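Local coordinates for Lmo0305 protein (PDB 3PJ0) that is of unknown function but has the fold of a dimeric pyridoxal phosphate enzyme of the aminotransferase-like superfamily, with its cofactor covalently attached, at residues A[54-59]-A[248-253]; A[75-80]-A[102-107]; A[80-85]-A[225-230]; A[230-233]-A[237-240]. All blocks are in the same frame, centred on the assembly; numbering follows the deposited sequence.

Interaction 1 (A[54-59]-A[248-253])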
loop_
_atom_site.group_PDB
_atom_site.type_symbol
_atom_site.label_atom_id
_atom_site.label_comp_id
_atom_site.label_asym_id
_atom_site.label_seq_id
_atom_site.Cartn_x
_atom_site.Cartn_y
_atom_site.Cartn_z
ATOM N N GLU A 54 -13.332 -8.989 3.139
ATOM C CA GLU A 54 -13.472 -9.369 1.720
ATOM C C GLU A 54 -14.802 -10.106 1.475
ATOM O O GLU A 54 -15.560 -9.768 0.568
ATOM C CB GLU A 54 -12.295 -10.249 1.293
ATOM C CG GLU A 54 -10.945 -9.469 1.267
ATOM C CD GLU A 54 -9.737 -10.323 1.039
ATOM O OE1 GLU A 54 -9.807 -11.552 1.331
ATOM O OE2 GLU A 54 -8.681 -9.771 0.618
ATOM N N THR A 55 -15.096 -11.085 2.320
ATOM C CA THR A 55 -16.361 -11.884 2.172
ATOM C C THR A 55 -17.607 -10.995 2.276
ATOM O O THR A 55 -18.537 -11.115 1.490
ATOM C CB THR A 55 -16.392 -13.038 3.176
ATOM O OG1 THR A 55 -15.219 -13.828 2.967
ATOM C CG2 THR A 55 -17.632 -13.945 2.962
ATOM N N LYS A 56 -17.582 -10.060 3.215
ATOM C CA LYS A 56 -18.685 -9.121 3.419
ATOM C C LYS A 56 -18.950 -8.191 2.225
ATOM O O LYS A 56 -20.104 -7.994 1.815
ATOM C CB LYS A 56 -18.378 -8.267 4.633
ATOM C CG LYS A 56 -19.367 -7.162 4.913
ATOM C CD LYS A 56 -18.965 -6.404 6.157
ATOM C CE LYS A 56 -19.801 -5.194 6.364
ATOM N NZ LYS A 56 -19.605 -4.616 7.740
ATOM N N ILE A 57 -17.892 -7.604 1.681
ATOM C CA ILE A 57 -18.051 -6.688 0.556
ATOM C C ILE A 57 -18.370 -7.497 -0.699
ATOM O O ILE A 57 -19.194 -7.082 -1.512
ATOM C CB ILE A 57 -16.807 -5.790 0.363
ATOM C CG1 ILE A 57 -16.519 -5.019 1.678
ATOM C CG2 ILE A 57 -17.022 -4.837 -0.818
ATOM C CD1 ILE A 57 -17.642 -4.097 2.135
ATOM N N ALA A 58 -17.783 -8.681 -0.840
ATOM C CA ALA A 58 -18.128 -9.518 -1.985
ATOM C C ALA A 58 -19.637 -9.807 -1.977
ATOM O O ALA A 58 -20.273 -9.706 -3.010
ATOM C CB ALA A 58 -17.303 -10.832 -2.023
ATOM N N LYS A 59 -20.204 -10.136 -0.818
ATOM C CA LYS A 59 -21.647 -10.408 -0.718
ATOM C C LYS A 59 -22.504 -9.158 -1.058
ATOM O O LYS A 59 -23.505 -9.247 -1.781
ATOM C CB LYS A 59 -21.985 -10.948 0.668
ATOM C CG LYS A 59 -23.440 -11.298 0.877
ATOM C CD LYS A 59 -23.622 -11.959 2.215
ATOM C CE LYS A 59 -25.029 -12.465 2.420
ATOM N NZ LYS A 59 -25.172 -13.050 3.787
ATOM N N SER A 248 -10.567 0.629 9.548
ATOM C CA SER A 248 -11.120 1.949 9.285
ATOM C C SER A 248 -12.114 1.917 8.120
ATOM O O SER A 248 -13.143 2.606 8.188
ATOM C CB SER A 248 -10.029 3.005 9.051
ATOM O OG SER A 248 -9.112 2.574 8.077
ATOM N N ALA A 249 -11.829 1.127 7.079
ATOM C CA ALA A 249 -12.770 1.001 5.933
ATOM C C ALA A 249 -14.091 0.434 6.404
ATOM O O ALA A 249 -15.136 0.987 6.130
ATOM C CB ALA A 249 -12.192 0.103 4.805
ATOM N N ASP A 250 -14.031 -0.614 7.193
ATOM C CA ASP A 250 -15.270 -1.252 7.715
ATOM C C ASP A 250 -16.030 -0.313 8.674
ATOM O O ASP A 250 -17.254 -0.171 8.585
ATOM C CB ASP A 250 -14.922 -2.574 8.371
ATOM C CG ASP A 250 -16.100 -3.534 8.423
ATOM O OD1 ASP A 250 -17.090 -3.354 7.674
ATOM O OD2 ASP A 250 -16.028 -4.478 9.235
ATOM N N TYR A 251 -15.304 0.380 9.539
ATOM C CA TYR A 251 -15.935 1.312 10.490
ATOM C C TYR A 251 -16.720 2.402 9.772
ATOM O O TYR A 251 -17.901 2.614 10.068
ATOM C CB TYR A 251 -14.875 1.957 11.440
ATOM C CG TYR A 251 -15.463 2.967 12.369
ATOM C CD1 TYR A 251 -16.139 2.562 13.539
ATOM C CD2 TYR A 251 -15.354 4.337 12.116
ATOM C CE1 TYR A 251 -16.686 3.481 14.404
ATOM C CE2 TYR A 251 -15.909 5.247 12.970
ATOM C CZ TYR A 251 -16.585 4.808 14.121
ATOM O OH TYR A 251 -17.165 5.713 14.983
ATOM N N TYR A 252 -16.047 3.120 8.867
ATOM C CA TYR A 252 -16.672 4.244 8.149
ATOM C C TYR A 252 -17.718 3.758 7.162
ATOM O O TYR A 252 -18.739 4.458 6.935
ATOM C CB TYR A 252 -15.608 5.171 7.527
ATOM C CG TYR A 252 -14.906 5.902 8.635
ATOM C CD1 TYR A 252 -15.594 6.861 9.362
ATOM C CD2 TYR A 252 -13.615 5.583 9.035
ATOM C CE1 TYR A 252 -15.012 7.519 10.384
ATOM C CE2 TYR A 252 -13.004 6.254 10.100
ATOM C CZ TYR A 252 -13.731 7.201 10.788
ATOM O OH TYR A 252 -13.238 7.902 11.864
ATOM N N PHE A 253 -17.533 2.543 6.615
ATOM C CA PHE A 253 -18.604 1.980 5.763
ATOM C C PHE A 253 -19.904 1.839 6.585
ATOM O O PHE A 253 -20.986 2.274 6.168
ATOM C CB PHE A 253 -18.189 0.620 5.180
ATOM C CG PHE A 253 -19.198 0.026 4.282
ATOM C CD1 PHE A 253 -19.243 0.369 2.959
ATOM C CD2 PHE A 253 -20.130 -0.870 4.766
ATOM C CE1 PHE A 253 -20.255 -0.168 2.106
ATOM C CE2 PHE A 253 -21.126 -1.430 3.915
ATOM C CZ PHE A 253 -21.158 -1.066 2.583
HETATM O O HOH W 1 -18.306 -5.874 10.076
#
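The carboxylate of Asp250 is the flat group of this contact, and it is met along the edge that carries its two oxygens. Lys56 NZ reaches OD1 of Asp250 at 2.8 Å, using the syn lone pair, the one on the side of the other oxygen. Water 1 fills out the same edge: it gives a hydrogen bond to Asp250 OD2 at 2.8 Å and takes one from Lys56 NZ at 3.0 Å. Ammonium, water and carboxylate thus form a closed ring of polar contacts, a salt bridge with a water bridge beside it. Within residues 248-253, the ring of Tyr251 puts CD2 3.4 Å above the plane of the Tyr252 ring, over its centre. Lys56 gets its ammonium across by being straight: CG is anti to the backbone N (chi1 175°) and every later torsion is extended, so the methylenes span the gap between the helices and CE comes 3.5 Å from Asp250 OD1. Ile57 and Phe253 lie beneath the bridge, on its inner side, without touching across the two segments. The ammonium has another anionic partner in Glu254, one turn beyond Asp250, and two carboxylates would probably hold it firmly charged. The bridge lies toward the surface and links helix 48-61 to helix 243-256. Deeper between them, Ala249 and Asp250 rest on Phe53 and Phe253 on Ile60. Helix 243-256 also packs against helix 25-31, and helix 48-61 on strand 65-69, through Glu54 on Val67 and Ala58 on Ala66.

Interaction 2 (A[75-80]-A[102-107])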
loop_
_atom_site.group_PDB
_atom_site.type_symbol
_atom_site.label_atom_id
_atom_site.label_comp_id
_atom_site.label_asym_id
_atom_site.label_seq_id
_atom_site.Cartn_x
_atom_site.Cartn_y
_atom_site.Cartn_z
ATOM N N ALA A 75 -5.318 -1.779 -8.083
ATOM C CA ALA A 75 -6.371 -2.779 -8.345
ATOM C C ALA A 75 -6.916 -2.780 -9.766
ATOM O O ALA A 75 -7.116 -3.858 -10.346
ATOM C CB ALA A 75 -7.494 -2.628 -7.347
ATOM N N GLN A 76 -7.107 -1.590 -10.344
ATOM C CA GLN A 76 -7.725 -1.463 -11.684
ATOM C C GLN A 76 -6.763 -1.776 -12.833
ATOM O O GLN A 76 -7.175 -2.409 -13.793
ATOM C CB GLN A 76 -8.405 -0.125 -11.849
ATOM C CG GLN A 76 -9.573 0.034 -10.917
ATOM C CD GLN A 76 -10.558 1.058 -11.424
ATOM O OE1 GLN A 76 -11.694 0.720 -11.778
ATOM N NE2 GLN A 76 -10.115 2.313 -11.521
ATOM N N GLN A 77 -5.500 -1.347 -12.725
ATOM C CA GLN A 77 -4.484 -1.750 -13.723
ATOM C C GLN A 77 -4.421 -3.292 -13.790
ATOM O O GLN A 77 -4.311 -3.896 -14.875
ATOM C CB GLN A 77 -3.125 -1.242 -13.310
ATOM C CG GLN A 77 -2.916 0.228 -13.431
ATOM C CD GLN A 77 -1.522 0.558 -12.970
ATOM O OE1 GLN A 77 -0.596 -0.243 -13.184
ATOM N NE2 GLN A 77 -1.347 1.744 -12.349
ATOM N N ILE A 78 -4.448 -3.920 -12.611
ATOM C CA ILE A 78 -4.450 -5.385 -12.499
ATOM C C ILE A 78 -5.699 -6.014 -13.121
ATOM O O ILE A 78 -5.586 -7.001 -13.871
ATOM C CB ILE A 78 -4.282 -5.832 -11.011
ATOM C CG1 ILE A 78 -2.876 -5.492 -10.551
ATOM C CG2 ILE A 78 -4.580 -7.359 -10.803
ATOM C CD1 ILE A 78 -2.664 -5.632 -9.004
ATOM N N ALA A 79 -6.880 -5.437 -12.877
ATOM C CA ALA A 79 -8.114 -5.981 -13.434
ATOM C C ALA A 79 -8.018 -6.012 -14.964
ATOM O O ALA A 79 -8.319 -7.038 -15.587
ATOM C CB ALA A 79 -9.372 -5.147 -12.957
ATOM N N LEU A 80 -7.602 -4.894 -15.563
ATOM C CA LEU A 80 -7.522 -4.774 -17.028
ATOM C C LEU A 80 -6.474 -5.735 -17.619
ATOM O O LEU A 80 -6.719 -6.326 -18.700
ATOM C CB LEU A 80 -7.268 -3.308 -17.453
ATOM C CG LEU A 80 -8.347 -2.285 -17.002
ATOM C CD1 LEU A 80 -8.065 -0.893 -17.467
ATOM C CD2 LEU A 80 -9.777 -2.762 -17.435
ATOM N N ILE A 102 -5.404 9.723 -16.750
ATOM C CA ILE A 102 -4.870 11.026 -16.326
ATOM C C ILE A 102 -4.312 11.187 -14.913
ATOM O O ILE A 102 -3.579 12.161 -14.673
ATOM C CB ILE A 102 -5.936 12.146 -16.561
ATOM C CG1 ILE A 102 -7.137 11.988 -15.641
ATOM C CG2 ILE A 102 -6.402 12.152 -18.060
ATOM C CD1 ILE A 102 -8.141 13.150 -15.742
ATOM N N HIS A 103 -4.634 10.288 -13.981
ATOM C CA HIS A 103 -4.213 10.471 -12.598
ATOM C C HIS A 103 -3.254 9.424 -12.026
ATOM O O HIS A 103 -2.992 9.450 -10.831
ATOM C CB HIS A 103 -5.423 10.573 -11.651
ATOM C CG HIS A 103 -6.312 11.754 -11.899
ATOM N ND1 HIS A 103 -5.861 13.056 -11.861
ATOM C CD2 HIS A 103 -7.649 11.826 -12.099
ATOM C CE1 HIS A 103 -6.877 13.875 -12.063
ATOM N NE2 HIS A 103 -7.973 13.152 -12.233
ATOM N N GLU A 104 -2.685 8.568 -12.867
ATOM C CA GLU A 104 -1.816 7.511 -12.373
ATOM C C GLU A 104 -0.421 7.524 -13.000
ATOM O O GLU A 104 0.280 6.493 -13.032
ATOM C CB GLU A 104 -2.514 6.158 -12.535
ATOM C CG GLU A 104 -3.864 6.049 -11.799
ATOM C CD GLU A 104 -4.610 4.745 -12.135
ATOM O OE1 GLU A 104 -3.985 3.803 -12.654
ATOM O OE2 GLU A 104 -5.829 4.676 -11.889
ATOM N N GLN A 105 0.003 8.694 -13.468
ATOM C CA GLN A 105 1.321 8.842 -14.100
ATOM C C GLN A 105 1.543 7.776 -15.198
ATOM O O GLN A 105 2.653 7.286 -15.362
ATOM C CB GLN A 105 2.467 8.792 -13.067
ATOM C CG GLN A 105 2.549 10.010 -12.163
ATOM C CD GLN A 105 3.057 11.250 -12.875
ATOM O OE1 GLN A 105 3.520 11.203 -14.015
ATOM N NE2 GLN A 105 2.998 12.383 -12.180
ATOM N N ASP A 106 0.476 7.444 -15.933
ATOM C CA ASP A 106 0.538 6.521 -17.082
ATOM C C ASP A 106 0.908 5.092 -16.694
ATOM O O ASP A 106 1.456 4.330 -17.509
ATOM C CB ASP A 106 1.537 7.041 -18.126
ATOM C CG ASP A 106 1.349 8.518 -18.413
ATOM O OD1 ASP A 106 0.221 8.933 -18.770
ATOM O OD2 ASP A 106 2.336 9.257 -18.233
ATOM N N GLY A 107 0.566 4.711 -15.468
ATOM C CA GLY A 107 0.890 3.389 -14.954
ATOM C C GLY A 107 0.405 2.255 -15.859
ATOM O O GLY A 107 1.139 1.298 -16.128
HETATM O O HOH W 2 -7.576 3.176 -10.668
#
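Gln77 and Glu104 both set CG anti to the carbonyl carbon (chi1 -72° for Gln77); beyond it the extended chains run antiparallel to one another and lay the amide beside the carboxylate, their planes 23° apart. The motif on the second side is a type I' beta turn, Glu104 to Gly107, closed by Gly107 N to Glu104 O at 3.0 Å; it leads into helix 107-112 and faces helix 72-87 of the large pyridoxal phosphate domain. Across the gap Gln77 NE2 gives Glu104 OE1 only a weak hydrogen bond, 3.4 Å long though fairly straight (161°). The strongest partners are Tyr235 OH for Gln77 OE1 and His99 ND1 for Glu104 OE2; Gln77 NE2 also gives to Arg234 O of the second subunit. The acceptors at NE2, Arg234 O and Glu104 OE1, indicate which way round the amide lies. Water 2 makes the other link between the segments, giving to Glu104 OE2 at 2.6 Å and accepting from Gln76 NE2 at 2.8 Å, so a buried carboxylate oxygen is supplied from two sources. Gln76 in turn bonds His175 and Asp177 on the central sheet, which ties the turn to strand 173-178. The contact therefore joins a helix, a turn and the subunit interface through buried polar groups. Gly107 has no side chain, and the amide lies against its bare backbone, Gln77 CD 3.9 Å from Gly107 C and Gln77 NE2 3.8 Å from Gly107 CA.

Interaction 3 (A[80-85]-A[225-230])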
loop_
_atom_site.group_PDB
_atom_site.type_symbol
_atom_site.label_atom_id
_atom_site.label_comp_id
_atom_site.label_asym_id
_atom_site.label_seq_id
_atom_site.Cartn_x
_atom_site.Cartn_y
_atom_site.Cartn_z
ATOM N N LEU A 80 -7.602 -4.894 -15.563
ATOM C CA LEU A 80 -7.522 -4.774 -17.028
ATOM C C LEU A 80 -6.474 -5.735 -17.619
ATOM O O LEU A 80 -6.719 -6.326 -18.700
ATOM C CB LEU A 80 -7.268 -3.308 -17.453
ATOM C CG LEU A 80 -8.347 -2.285 -17.002
ATOM C CD1 LEU A 80 -8.065 -0.893 -17.467
ATOM C CD2 LEU A 80 -9.777 -2.762 -17.435
ATOM N N ARG A 81 -5.349 -5.919 -16.930
ATOM C CA ARG A 81 -4.352 -6.927 -17.371
ATOM C C ARG A 81 -4.902 -8.365 -17.376
ATOM O O ARG A 81 -4.667 -9.134 -18.311
ATOM C CB ARG A 81 -3.056 -6.843 -16.541
ATOM C CG ARG A 81 -1.986 -7.917 -16.916
ATOM C CD ARG A 81 -1.555 -7.867 -18.366
ATOM N NE ARG A 81 -0.645 -8.977 -18.630
ATOM C CZ ARG A 81 0.674 -8.946 -18.440
ATOM N NH1 ARG A 81 1.293 -7.834 -18.054
ATOM N NH2 ARG A 81 1.380 -10.053 -18.658
ATOM N N ILE A 82 -5.628 -8.740 -16.324
ATOM C CA ILE A 82 -6.205 -10.059 -16.269
ATOM C C ILE A 82 -7.144 -10.268 -17.468
ATOM O O ILE A 82 -7.040 -11.291 -18.160
ATOM C CB ILE A 82 -6.945 -10.284 -14.950
ATOM C CG1 ILE A 82 -5.955 -10.253 -13.791
ATOM C CG2 ILE A 82 -7.739 -11.631 -14.939
ATOM C CD1 ILE A 82 -6.596 -10.154 -12.380
ATOM N N TRP A 83 -8.036 -9.306 -17.745
ATOM C CA TRP A 83 -8.945 -9.455 -18.891
ATOM C C TRP A 83 -8.177 -9.427 -20.223
ATOM O O TRP A 83 -8.538 -10.140 -21.123
ATOM C CB TRP A 83 -10.083 -8.436 -18.869
ATOM C CG TRP A 83 -11.007 -8.559 -17.693
ATOM C CD1 TRP A 83 -11.356 -7.571 -16.838
ATOM C CD2 TRP A 83 -11.634 -9.749 -17.201
ATOM N NE1 TRP A 83 -12.177 -8.046 -15.863
ATOM C CE2 TRP A 83 -12.360 -9.386 -16.050
ATOM C CE3 TRP A 83 -11.662 -11.091 -17.627
ATOM C CZ2 TRP A 83 -13.119 -10.304 -15.320
ATOM C CZ3 TRP A 83 -12.404 -12.015 -16.883
ATOM C CH2 TRP A 83 -13.126 -11.613 -15.756
ATOM N N ALA A 84 -7.100 -8.637 -20.327
ATOM C CA ALA A 84 -6.287 -8.616 -21.552
ATOM C C ALA A 84 -5.666 -9.998 -21.814
ATOM O O ALA A 84 -5.648 -10.491 -22.971
ATOM C CB ALA A 84 -5.199 -7.534 -21.468
ATOM N N ASP A 85 -5.172 -10.628 -20.745
ATOM C CA ASP A 85 -4.626 -11.975 -20.847
ATOM C C ASP A 85 -5.673 -13.016 -21.250
ATOM O O ASP A 85 -5.381 -13.873 -22.059
ATOM C CB ASP A 85 -3.968 -12.399 -19.547
ATOM C CG ASP A 85 -2.611 -11.733 -19.317
ATOM O OD1 ASP A 85 -2.037 -11.100 -20.242
ATOM O OD2 ASP A 85 -2.110 -11.881 -18.184
ATOM N N VAL A 225 -10.265 -13.265 -9.079
ATOM C CA VAL A 225 -9.697 -12.765 -7.811
ATOM C C VAL A 225 -8.394 -13.471 -7.462
ATOM O O VAL A 225 -7.421 -12.834 -6.980
ATOM C CB VAL A 225 -10.737 -12.819 -6.657
ATOM C CG1 VAL A 225 -10.112 -12.480 -5.285
ATOM C CG2 VAL A 225 -11.892 -11.874 -6.947
ATOM N N GLN A 226 -8.318 -14.760 -7.771
ATOM C CA GLN A 226 -7.096 -15.498 -7.489
ATOM C C GLN A 226 -5.936 -14.990 -8.337
ATOM O O GLN A 226 -4.818 -14.837 -7.833
ATOM C CB GLN A 226 -7.325 -16.997 -7.641
ATOM C CG GLN A 226 -8.299 -17.572 -6.601
ATOM C CD GLN A 226 -8.047 -17.120 -5.157
ATOM O OE1 GLN A 226 -6.903 -17.052 -4.683
ATOM N NE2 GLN A 226 -9.131 -16.854 -4.441
ATOM N N GLU A 227 -6.200 -14.657 -9.601
ATOM C CA GLU A 227 -5.167 -14.079 -10.446
ATOM C C GLU A 227 -4.789 -12.703 -9.922
ATOM O O GLU A 227 -3.621 -12.342 -9.946
ATOM C CB GLU A 227 -5.601 -13.931 -11.921
ATOM C CG GLU A 227 -5.731 -15.238 -12.670
ATOM C CD GLU A 227 -6.018 -15.005 -14.153
ATOM O OE1 GLU A 227 -5.247 -14.267 -14.819
ATOM O OE2 GLU A 227 -7.020 -15.549 -14.630
ATOM N N ALA A 228 -5.766 -11.938 -9.450
ATOM C CA ALA A 228 -5.489 -10.591 -8.930
ATOM C C ALA A 228 -4.560 -10.627 -7.715
ATOM O O ALA A 228 -3.761 -9.727 -7.528
ATOM C CB ALA A 228 -6.777 -9.811 -8.620
ATOM N N LYS A 229 -4.654 -11.679 -6.908
ATOM C CA LYS A 229 -3.811 -11.806 -5.728
ATOM C C LYS A 229 -2.355 -12.061 -6.097
ATOM O O LYS A 229 -1.445 -11.582 -5.415
ATOM C CB LYS A 229 -4.357 -12.877 -4.774
ATOM C CG LYS A 229 -5.665 -12.480 -4.121
ATOM C CD LYS A 229 -6.059 -13.437 -3.016
ATOM C CE LYS A 229 -7.404 -13.099 -2.428
ATOM N NZ LYS A 229 -7.683 -13.959 -1.214
ATOM N N ILE A 230 -2.129 -12.788 -7.185
ATOM C CA ILE A 230 -0.775 -12.998 -7.682
ATOM C C ILE A 230 -0.182 -11.646 -8.121
ATOM O O ILE A 230 0.934 -11.308 -7.741
ATOM C CB ILE A 230 -0.724 -13.992 -8.837
ATOM C CG1 ILE A 230 -1.225 -15.358 -8.365
ATOM C CG2 ILE A 230 0.711 -14.083 -9.383
ATOM C CD1 ILE A 230 -1.200 -16.435 -9.433
HETATM O O HOH W 3 -5.984 -13.926 -17.306
HETATM O O HOH W 4 -3.133 -12.054 -15.537
#
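Glu227 opens the contact: on helix 222-234 it faces Ile82 of helix 72-87, one helix packed across the other, both next to the central sheet of a pyridoxal phosphate fold. Glu227 CB lies 3.9 Å from Ile82 CD1, and the extended chain beyond carries the carboxylate over the other branch, Glu227 OE1 coming 3.6 Å from Ile82 CG2. The polar end is turned to charge and water. OE2 forms a salt bridge with Arg86, one turn past Ile82, and Glu227 OE1 receives two waters: water 3, at 2.6 Å, which also gives to Ile82 O, and water 4, which also gives to Asp85 OD2. Water 4 thus separates two carboxylates whose oxygens, Glu227 OE1 and Asp85 OD2, stand 5.2 Å apart. Arg81, whose NE holds Asp85 OD1 at 3.0 Å, probably offsets the charge on that side as Arg86 does for Glu227. Next comes Ala228, which meets the end of Ile82. There chi1 (-65°) aims CG1 at the neighbouring helix and the extended chi2 (167°) carries the terminal methyl on to its backbone: Ile82 CD1 lies 3.8 Å from Ala228 CB and 3.5 Å from Ala228 N.

Interaction 4 (A[230-233]-A[237-240])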
loop_
_atom_site.group_PDB
_atom_site.type_symbol
_atom_site.label_atom_id
_atom_site.label_comp_id
_atom_site.label_asym_id
_atom_site.label_seq_id
_atom_site.Cartn_x
_atom_site.Cartn_y
_atom_site.Cartn_z
ATOM N N ILE A 230 -2.129 -12.788 -7.185
ATOM C CA ILE A 230 -0.775 -12.998 -7.682
ATOM C C ILE A 230 -0.182 -11.646 -8.121
ATOM O O ILE A 230 0.934 -11.308 -7.741
ATOM C CB ILE A 230 -0.724 -13.992 -8.837
ATOM C CG1 ILE A 230 -1.225 -15.358 -8.365
ATOM C CG2 ILE A 230 0.711 -14.083 -9.383
ATOM C CD1 ILE A 230 -1.200 -16.435 -9.433
ATOM N N TRP A 231 -0.952 -10.874 -8.872
ATOM C CA TRP A 231 -0.518 -9.554 -9.328
ATOM C C TRP A 231 -0.314 -8.613 -8.148
ATOM O O TRP A 231 0.586 -7.781 -8.173
ATOM C CB TRP A 231 -1.515 -8.932 -10.338
ATOM C CG TRP A 231 -1.404 -9.477 -11.730
ATOM C CD1 TRP A 231 -2.283 -10.305 -12.360
ATOM C CD2 TRP A 231 -0.350 -9.218 -12.667
ATOM N NE1 TRP A 231 -1.821 -10.590 -13.639
ATOM C CE2 TRP A 231 -0.652 -9.912 -13.850
ATOM C CE3 TRP A 231 0.806 -8.430 -12.629
ATOM C CZ2 TRP A 231 0.190 -9.878 -14.984
ATOM C CZ3 TRP A 231 1.633 -8.406 -13.752
ATOM C CH2 TRP A 231 1.321 -9.121 -14.898
ATOM N N LYS A 232 -1.156 -8.722 -7.121
ATOM C CA LYS A 232 -1.003 -7.888 -5.907
ATOM C C LYS A 232 0.417 -8.048 -5.296
ATOM O O LYS A 232 1.045 -7.055 -4.892
ATOM C CB LYS A 232 -2.076 -8.193 -4.845
ATOM C CG LYS A 232 -2.066 -7.178 -3.665
ATOM C CD LYS A 232 -3.294 -7.249 -2.724
ATOM C CE LYS A 232 -3.254 -8.439 -1.796
ATOM N NZ LYS A 232 -4.371 -8.424 -0.799
ATOM N N ARG A 233 0.889 -9.287 -5.192
ATOM C CA ARG A 233 2.240 -9.534 -4.673
ATOM C C ARG A 233 3.300 -8.929 -5.591
ATOM O O ARG A 233 4.245 -8.298 -5.134
ATOM C CB ARG A 233 2.485 -10.996 -4.411
ATOM C CG ARG A 233 3.954 -11.300 -4.071
ATOM C CD ARG A 233 4.079 -12.209 -2.909
ATOM N NE ARG A 233 3.776 -11.499 -1.669
ATOM C CZ ARG A 233 4.663 -10.815 -0.936
ATOM N NH1 ARG A 233 5.944 -10.727 -1.274
ATOM N NH2 ARG A 233 4.261 -10.194 0.165
ATOM N N GLY A 237 1.787 -4.767 -3.226
ATOM C CA GLY A 237 0.565 -4.474 -2.460
ATOM C C GLY A 237 0.183 -5.534 -1.407
ATOM O O GLY A 237 -0.730 -5.319 -0.597
ATOM N N ASP A 238 0.891 -6.678 -1.384
ATOM C CA ASP A 238 0.573 -7.758 -0.432
ATOM C C ASP A 238 1.327 -7.472 0.848
ATOM O O ASP A 238 2.274 -8.151 1.215
ATOM C CB ASP A 238 0.964 -9.120 -1.030
ATOM C CG ASP A 238 0.537 -10.296 -0.182
ATOM O OD1 ASP A 238 -0.520 -10.243 0.507
ATOM O OD2 ASP A 238 1.272 -11.314 -0.228
ATOM N N LEU A 239 0.906 -6.433 1.539
ATOM C CA LEU A 239 1.613 -6.023 2.749
ATOM C C LEU A 239 1.357 -7.050 3.839
ATOM O O LEU A 239 0.289 -7.679 3.869
ATOM C CB LEU A 239 1.115 -4.637 3.173
ATOM C CG LEU A 239 1.774 -3.373 2.578
ATOM C CD1 LEU A 239 1.998 -3.392 1.093
ATOM C CD2 LEU A 239 1.021 -2.109 2.995
ATOM N N ILE A 240 2.309 -7.196 4.757
ATOM C CA ILE A 240 2.111 -8.108 5.874
ATOM C C ILE A 240 0.799 -7.800 6.610
ATOM O O ILE A 240 0.011 -8.703 6.868
ATOM C CB ILE A 240 3.319 -8.153 6.891
ATOM C CG1 ILE A 240 3.033 -9.173 8.002
ATOM C CG2 ILE A 240 3.632 -6.771 7.535
ATOM C CD1 ILE A 240 4.265 -9.593 8.783
HETATM O O HOH W 5 -2.412 -8.581 1.415
HETATM O O HOH W 6 3.650 -7.627 -2.181
#
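Arg233 grips Asp238 side-on, two nitrogens sharing one oxygen: NE donates to Asp238 OD2 at 2.9 Å and NH2 to the same atom at 3.2 Å. OD2 lies in the guanidinium plane, yet the carboxylate is turned 77° from it. NE uses the anti lone pair of OD2, whereas NH2 comes from above the carboxylate plane, 45° out of it. The third nitrogen, NH1, bonds His103 O of the second subunit, so the one guanidinium serves both the turn and the dimer. Just beyond the helix, Gly237 N donates to Lys232 O at 2.9 Å. Water 6 lies over the centre of one guanidinium face and joins Arg233 O to Asp238 N. Asp238 OD1 takes water 5 at 2.7 Å; that water accepts from Lys232 NZ, which also bonds Phe68 O directly. Lys232 CG packs 3.6 Å from Gly237 C, and a bend further out, at chi3 (75°), turns Lys232 CE to within 4.0 Å of Asp238 OD1. Gly237 to Leu239 form an inverse gamma turn centred on Asp238, and the chain leads on toward helix 243-256. One carboxylate thus sits between two cationic side chains, held directly by arginine and through water by lysine. This would probably keep it ionised and fasten the chain leaving helix 222-234 where it meets the second subunit.

All four contacts lie in the large domain built round the seven-stranded mixed sheet. Helix 72-87 serves interactions 2 and 3, whose segments alternate along the chain, share Leu80 and have centres 13 Å apart; helix 222-234 serves interactions 3 and 4, also 13 Å apart and sharing Ile230. Trp231 links these three, packing on Ile78 and Ile82. Interaction 1 stands about 19 to 23 Å from the others between centres, though its Glu54 still packs on Lys229 of interaction 3; its segments, on helices 48-61 and 243-256, enclose the rest in sequence. Interactions 2 and 4 both touch the second subunit, which places this helix cluster at the dimer interface.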